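PDB 4WVA: mannosylglycerate hydrolase MGH1-like glycoside hydrolase domain-containing protein from Thermus thermophilus HB8, which hydrolyses mannosylglycerate, a solute made by thermophiles under osmotic stress, to mannose and glycerate, and can also hydrolyse glucosylglycerate to glucose and glycerate. Local coordinates for residues A[106-111]-A[133-138]; A[110-115]-A[245-250]; A[116-119]-A[123-126]. All blocks are in the same frame, centred on the assembly; numbering follows the deposited sequence.

Contact 1 (A[106-111]-A[133-138]); sequences VVATVV and PKLLAF
L135 fills the gap between the two helices, each of its methyls meeting a different part of 106-111. All contacts across the pair are apolar. CD2 lies 3.5 Å from V107 CG1, the two side chains crossing at a slant; V107 is modelled in two positions, so the closeness of this pair is doubtful. In this conformer CG1 sits between the backbone N and the carbonyl carbon (chi1 61°) and so faces L135. The same CD2 rests 4.0 Å from A108 CB, and the small alanine lets the leucine come up to the backbone, with CD2 3.8 Å from A108 N. The other methyl, CD1, meets V111 tip to tip, 4.0 Å from its CG1. Helices 107-117 and 121-146 are consecutive helices of the (alpha/alpha)6 barrel and run antiparallel here, 159° between the directions of the two segments and 11.0 Å between their axes at closest approach. From helix 48-62, F59 packs on V107 and L135 alike, and L55 on V111; from helix 235-254, L248 packs on L135. V107 is also near L33, which probably binds substrate, about 5 Å away between side chains.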
# COMPACT_ATOMS: atom_id res chain seq x y z
N VAL A 106 7.68 -5.23 -20.40
CA VAL A 106 8.10 -3.88 -20.05
C VAL A 106 7.50 -2.84 -21.02
O VAL A 106 7.58 -1.64 -20.78
CB VAL A 106 9.63 -3.80 -19.96
CG1 VAL A 106 10.23 -3.82 -21.32
CG2 VAL A 106 10.09 -2.53 -19.24
N VAL A 107 6.84 -3.30 -22.08
CA VAL A 107 6.48 -2.38 -23.17
C VAL A 107 5.52 -1.26 -22.74
O VAL A 107 5.69 -0.12 -23.19
CB VAL A 107 6.01 -3.13 -24.45
CG1 VAL A 107 4.77 -3.97 -24.19
CG2 VAL A 107 5.84 -2.15 -25.59
N ALA A 108 4.55 -1.52 -21.87
CA ALA A 108 3.59 -0.44 -21.52
C ALA A 108 4.27 0.73 -20.82
O ALA A 108 3.88 1.88 -20.97
CB ALA A 108 2.45 -0.96 -20.67
N THR A 109 5.27 0.40 -20.02
CA THR A 109 6.06 1.42 -19.32
C THR A 109 6.78 2.32 -20.32
O THR A 109 6.80 3.55 -20.17
CB THR A 109 7.03 0.71 -18.38
OG1 THR A 109 6.27 0.06 -17.36
CG2 THR A 109 8.03 1.69 -17.72
N VAL A 110 7.33 1.71 -21.36
CA VAL A 110 8.01 2.47 -22.39
C VAL A 110 7.00 3.28 -23.20
O VAL A 110 7.24 4.44 -23.50
CB VAL A 110 8.91 1.57 -23.27
CG1 VAL A 110 9.48 2.37 -24.44
CG2 VAL A 110 10.03 0.96 -22.45
N VAL A 111 5.86 2.68 -23.53
CA VAL A 111 4.83 3.41 -24.27
C VAL A 111 4.33 4.64 -23.48
O VAL A 111 4.13 5.72 -24.07
CB VAL A 111 3.68 2.48 -24.70
CG1 VAL A 111 2.53 3.30 -25.26
CG2 VAL A 111 4.15 1.47 -25.75
N PRO A 133 -5.06 -0.53 -27.18
CA PRO A 133 -5.85 -1.78 -27.16
C PRO A 133 -5.00 -3.04 -27.41
O PRO A 133 -5.33 -4.12 -26.94
CB PRO A 133 -6.89 -1.59 -28.27
CG PRO A 133 -6.39 -0.48 -29.11
CD PRO A 133 -5.42 0.35 -28.30
N LYS A 134 -3.88 -2.87 -28.10
CA LYS A 134 -2.94 -3.96 -28.31
C LYS A 134 -2.20 -4.35 -27.03
O LYS A 134 -2.07 -5.53 -26.71
CB LYS A 134 -1.95 -3.58 -29.42
CG LYS A 134 -2.65 -3.29 -30.75
CD LYS A 134 -1.66 -3.07 -31.87
CE LYS A 134 -2.36 -2.72 -33.17
NZ LYS A 134 -3.23 -3.83 -33.64
N LEU A 135 -1.70 -3.35 -26.29
CA LEU A 135 -1.13 -3.59 -24.97
C LEU A 135 -2.14 -4.27 -24.04
O LEU A 135 -1.83 -5.24 -23.34
CB LEU A 135 -0.73 -2.25 -24.34
CG LEU A 135 0.52 -1.58 -24.90
CD1 LEU A 135 0.58 -0.11 -24.54
CD2 LEU A 135 1.74 -2.29 -24.35
N LEU A 136 -3.36 -3.75 -24.03
CA LEU A 136 -4.40 -4.27 -23.17
C LEU A 136 -4.67 -5.75 -23.50
O LEU A 136 -4.84 -6.57 -22.60
CB LEU A 136 -5.67 -3.43 -23.33
CG LEU A 136 -6.85 -3.74 -22.42
CD1 LEU A 136 -6.53 -3.41 -20.98
CD2 LEU A 136 -8.06 -2.95 -22.90
N ALA A 137 -4.69 -6.08 -24.79
CA ALA A 137 -4.93 -7.45 -25.22
C ALA A 137 -3.79 -8.38 -24.81
O ALA A 137 -4.02 -9.55 -24.48
CB ALA A 137 -5.16 -7.51 -26.72
N PHE A 138 -2.56 -7.87 -24.82
CA PHE A 138 -1.42 -8.64 -24.37
C PHE A 138 -1.51 -8.92 -22.85
O PHE A 138 -1.33 -10.05 -22.41
CB PHE A 138 -0.11 -7.90 -24.74
CG PHE A 138 1.15 -8.54 -24.22
CD1 PHE A 138 1.30 -9.92 -24.09
CD2 PHE A 138 2.24 -7.74 -23.89
CE1 PHE A 138 2.46 -10.49 -23.63
CE2 PHE A 138 3.42 -8.30 -23.44
CZ PHE A 138 3.54 -9.67 -23.31

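Contact 2 (A[110-115]-A[245-250]); sequences VVRYLY and NRDLYA
The R112 guanidinium has A250 over one face and D247 at its edge. A250 CB stands 3.4 Å from CZ, so the methyl sits over the centre of that face. At the edge, NH1 donates to D247 OD1, which is tilted a little out of the guanidinium plane, at 2.9 Å in a salt bridge with an N-H...O angle of 150°. Guanidinium and carboxylate planes are turned 69° apart, and OD1 is met on its anti side, so this is a single-point bridge, not a paired one. The two helices, 107-117 and 235-254, belong to the (alpha/alpha)6 barrel and lie side by side here: the segments run the same way, 37° apart, with axes 9.1 Å apart at closest approach. R112 spans the gap with an extended chain, CG anti to the backbone N, which passes across the aspartate at about a right angle and brings CD within 3.4 Å of OD1. Both ends of the bridge have further partners. NE of R112 forms a salt bridge with E116 and NH2 bonds to A275 O of the second subunit, while D247 OD2 takes T109 OG1 and R243 NE. Held by three groups, the guanidinium has little freedom to turn, and two arginines and a threonine on one carboxylate would favour its charged form. A leucine in place of R112 would probably leave D247 OD1 and E116 without this partner, with R243 still on the aspartate's other oxygen, and break the bond to the second subunit. W287 of that subunit packs on both R112 and A250. D247 CB lies 4.1 Å from R112 CB, and the CA atoms of this pair are the nearest between the two segments.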
# COMPACT_ATOMS: atom_id res chain seq x y z
N VAL A 110 7.33 1.71 -21.36
CA VAL A 110 8.01 2.47 -22.39
C VAL A 110 7.00 3.28 -23.20
O VAL A 110 7.24 4.44 -23.50
CB VAL A 110 8.91 1.57 -23.27
CG1 VAL A 110 9.48 2.37 -24.44
CG2 VAL A 110 10.03 0.96 -22.45
N VAL A 111 5.86 2.68 -23.53
CA VAL A 111 4.83 3.41 -24.27
C VAL A 111 4.33 4.64 -23.48
O VAL A 111 4.13 5.72 -24.07
CB VAL A 111 3.68 2.48 -24.70
CG1 VAL A 111 2.53 3.30 -25.26
CG2 VAL A 111 4.15 1.47 -25.75
N ARG A 112 4.15 4.51 -22.18
CA ARG A 112 3.72 5.65 -21.36
C ARG A 112 4.76 6.78 -21.47
O ARG A 112 4.42 7.96 -21.63
CB ARG A 112 3.51 5.27 -19.90
CG ARG A 112 3.13 6.48 -19.06
CD ARG A 112 2.97 6.14 -17.59
NE ARG A 112 2.62 7.35 -16.83
CZ ARG A 112 2.41 7.37 -15.51
NH1 ARG A 112 2.51 6.28 -14.78
NH2 ARG A 112 2.10 8.52 -14.91
N TYR A 113 6.02 6.43 -21.38
CA TYR A 113 7.08 7.42 -21.49
C TYR A 113 7.09 8.10 -22.86
O TYR A 113 7.14 9.34 -22.96
CB TYR A 113 8.47 6.81 -21.24
CG TYR A 113 9.53 7.86 -21.28
CD1 TYR A 113 9.78 8.65 -20.17
CD2 TYR A 113 10.22 8.14 -22.46
CE1 TYR A 113 10.72 9.64 -20.21
CE2 TYR A 113 11.15 9.15 -22.52
CZ TYR A 113 11.40 9.88 -21.39
OH TYR A 113 12.34 10.88 -21.43
N LEU A 114 7.03 7.31 -23.93
CA LEU A 114 6.95 7.90 -25.28
C LEU A 114 5.73 8.81 -25.41
O LEU A 114 5.82 9.91 -25.98
CB LEU A 114 6.91 6.83 -26.37
CG LEU A 114 8.11 5.88 -26.43
CD1 LEU A 114 7.90 4.90 -27.57
CD2 LEU A 114 9.45 6.61 -26.55
N TYR A 115 4.60 8.36 -24.86
CA TYR A 115 3.37 9.13 -24.95
C TYR A 115 3.48 10.48 -24.24
O TYR A 115 3.09 11.52 -24.79
CB TYR A 115 2.15 8.34 -24.43
CG TYR A 115 0.92 9.20 -24.43
CD1 TYR A 115 0.37 9.66 -25.63
CD2 TYR A 115 0.33 9.63 -23.24
CE1 TYR A 115 -0.74 10.46 -25.64
CE2 TYR A 115 -0.79 10.44 -23.25
CZ TYR A 115 -1.33 10.86 -24.46
OH TYR A 115 -2.44 11.67 -24.51
N ASN A 245 1.47 -2.63 -15.65
CA ASN A 245 0.04 -2.41 -15.32
C ASN A 245 -0.22 -1.00 -14.77
O ASN A 245 -1.18 -0.34 -15.19
CB ASN A 245 -0.48 -3.43 -14.31
CG ASN A 245 -0.74 -4.79 -14.91
OD1 ASN A 245 -1.13 -4.91 -16.07
ND2 ASN A 245 -0.55 -5.83 -14.12
N ARG A 246 0.62 -0.55 -13.85
CA ARG A 246 0.49 0.81 -13.33
C ARG A 246 0.59 1.85 -14.44
O ARG A 246 -0.17 2.84 -14.48
CB ARG A 246 1.58 1.09 -12.28
CG ARG A 246 1.47 0.22 -11.06
CD ARG A 246 0.70 0.86 -9.95
NE ARG A 246 0.69 0.01 -8.74
CZ ARG A 246 0.01 0.33 -7.65
NH1 ARG A 246 -0.68 1.47 -7.61
NH2 ARG A 246 0.02 -0.49 -6.60
N ASP A 247 1.53 1.64 -15.35
CA ASP A 247 1.71 2.57 -16.45
C ASP A 247 0.60 2.48 -17.51
O ASP A 247 0.20 3.52 -18.07
CB ASP A 247 3.10 2.41 -17.06
CG ASP A 247 4.20 2.84 -16.10
OD1 ASP A 247 3.93 3.76 -15.30
OD2 ASP A 247 5.28 2.23 -16.10
N LEU A 248 0.08 1.28 -17.75
CA LEU A 248 -1.06 1.08 -18.63
C LEU A 248 -2.32 1.76 -18.10
O LEU A 248 -3.10 2.33 -18.87
CB LEU A 248 -1.31 -0.40 -18.88
CG LEU A 248 -2.30 -0.73 -19.99
CD1 LEU A 248 -1.78 -0.25 -21.35
CD2 LEU A 248 -2.55 -2.22 -20.00
N TYR A 249 -2.52 1.68 -16.78
CA TYR A 249 -3.60 2.39 -16.10
C TYR A 249 -3.53 3.89 -16.41
O TYR A 249 -4.51 4.53 -16.78
CB TYR A 249 -3.54 2.14 -14.59
CG TYR A 249 -4.45 3.10 -13.83
CD1 TYR A 249 -5.79 2.78 -13.61
CD2 TYR A 249 -3.98 4.32 -13.38
CE1 TYR A 249 -6.64 3.67 -12.97
CE2 TYR A 249 -4.83 5.22 -12.73
CZ TYR A 249 -6.15 4.88 -12.53
OH TYR A 249 -6.97 5.79 -11.88
N ALA A 250 -2.34 4.47 -16.24
CA ALA A 250 -2.17 5.89 -16.47
C ALA A 250 -2.50 6.26 -17.90
O ALA A 250 -3.22 7.22 -18.15
CB ALA A 250 -0.75 6.33 -16.10

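Contact 3 (A[116-119]-A[123-126]); sequences EKDP and RARE
D118 lays its carboxylate edge to edge against the R123 guanidinium, the two planes only 21° apart. The grip is side-on and two-pronged: R123 NH2 donates to OD1 at 2.8 Å, and R123 NE to OD2, also at 2.8 Å. Both bonds are almost straight, with N-H...O angles of 169° and 168°; each oxygen uses its syn lone pair, and both oxygens lie close to the guanidinium plane. The side chains cross at about a right angle, which the arginine manages by bending at chi3 to turn its NE edge to the acid. D118 CB rests 4.0 Å from A124 CB, a small apolar contact beside the salt bridge. D118 is the first residue to leave helical geometry after helix 107-117, and R123 and A124 lie in the first turn of helix 121-146, so the contact spans the short turn of an alpha-alpha hairpin formed by two consecutive helices of the barrel. The carboxylate is shared further: OD1 accepts the backbone N of D120, and OD2 the indole NE1 of W52 from helix 48-62. D120 OD1 in turn accepts the backbone N of R123, and W48 packs on D118, P119 and R123. K117, at the helix end, reaches E280 of the second subunit. With each oxygen taking two donors, the buried D118 carboxylate is fixed in rotation and its charge is likely to be well compensated, consistent with an ionised acid that ties the turn to the start of the next helix.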
# COMPACT_ATOMS: atom_id res chain seq x y z
N GLU A 116 4.03 10.47 -23.04
CA GLU A 116 4.05 11.69 -22.21
C GLU A 116 5.12 12.67 -22.68
O GLU A 116 4.96 13.89 -22.50
CB GLU A 116 4.28 11.34 -20.74
CG GLU A 116 3.08 10.63 -20.10
CD GLU A 116 3.28 10.34 -18.62
OE1 GLU A 116 4.40 10.55 -18.13
OE2 GLU A 116 2.34 9.88 -17.97
N LYS A 117 6.20 12.17 -23.26
CA LYS A 117 7.37 13.01 -23.55
C LYS A 117 7.62 13.37 -25.02
O LYS A 117 8.49 14.21 -25.31
CB LYS A 117 8.66 12.39 -22.99
CG LYS A 117 8.67 12.21 -21.49
CD LYS A 117 8.50 13.50 -20.74
CE LYS A 117 8.56 13.28 -19.24
NZ LYS A 117 8.76 14.59 -18.58
N ASP A 118 6.91 12.73 -25.94
CA ASP A 118 7.08 13.05 -27.35
C ASP A 118 6.76 14.54 -27.53
O ASP A 118 5.71 14.99 -27.09
CB ASP A 118 6.13 12.20 -28.19
CG ASP A 118 6.35 12.34 -29.68
OD1 ASP A 118 6.96 13.34 -30.16
OD2 ASP A 118 5.89 11.41 -30.39
N PRO A 119 7.67 15.32 -28.15
CA PRO A 119 7.32 16.74 -28.36
C PRO A 119 6.17 16.97 -29.35
O PRO A 119 5.54 18.04 -29.32
CB PRO A 119 8.63 17.37 -28.85
CG PRO A 119 9.45 16.24 -29.38
CD PRO A 119 9.04 15.01 -28.59
N ARG A 123 1.22 13.32 -32.80
CA ARG A 123 1.78 12.00 -33.06
C ARG A 123 1.65 11.13 -31.83
O ARG A 123 1.27 9.96 -31.92
CB ARG A 123 3.26 12.07 -33.44
CG ARG A 123 3.92 10.70 -33.49
CD ARG A 123 5.33 10.76 -34.03
NE ARG A 123 6.17 11.61 -33.21
CZ ARG A 123 7.18 12.35 -33.65
NH1 ARG A 123 7.50 12.38 -34.95
NH2 ARG A 123 7.86 13.09 -32.79
N ALA A 124 1.97 11.69 -30.67
CA ALA A 124 1.84 10.93 -29.42
C ALA A 124 0.44 10.35 -29.25
O ALA A 124 0.27 9.18 -28.90
CB ALA A 124 2.20 11.79 -28.23
N ARG A 125 -0.58 11.17 -29.48
CA ARG A 125 -1.96 10.72 -29.32
C ARG A 125 -2.29 9.65 -30.35
O ARG A 125 -2.92 8.65 -30.02
CB ARG A 125 -2.95 11.89 -29.40
CG ARG A 125 -2.94 12.77 -28.15
CD ARG A 125 -4.06 13.80 -28.16
NE ARG A 125 -3.78 14.88 -29.09
CZ ARG A 125 -3.19 16.04 -28.79
NH1 ARG A 125 -2.82 16.34 -27.54
NH2 ARG A 125 -2.99 16.93 -29.75
N GLU A 126 -1.85 9.85 -31.59
CA GLU A 126 -2.13 8.86 -32.64
C GLU A 126 -1.48 7.51 -32.31
O GLU A 126 -2.13 6.47 -32.42
CB GLU A 126 -1.70 9.34 -34.04
CG GLU A 126 -2.19 8.41 -35.14
CD GLU A 126 -1.76 8.79 -36.55
OE1 GLU A 126 -0.79 9.56 -36.72
OE2 GLU A 126 -2.39 8.29 -37.50

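How the contacts relate
From the N terminus, helix 107-117 and its ends are used three times in succession: 106-111 enters contact 1, 110-115 contact 2 and 116-119 contact 3. Contact 3 closes the shortest loop, across the turn into helix 121-146 at 123-126. Contact 1 closes a wider one, reaching 133-138 on the same hairpin, and so encloses contact 3. Contact 2 spans far more chain, to 245-250 on helix 235-254, and also encloses contact 3; its loop overlaps that of contact 1, with which it shares V110 and V111. Contacts 1 and 2 meet where A108 O packs on D247 CB (4.0 Å), contacts 2 and 3 where Y115 CD1 packs on A124 O (3.3 Å), joining three barrel helices.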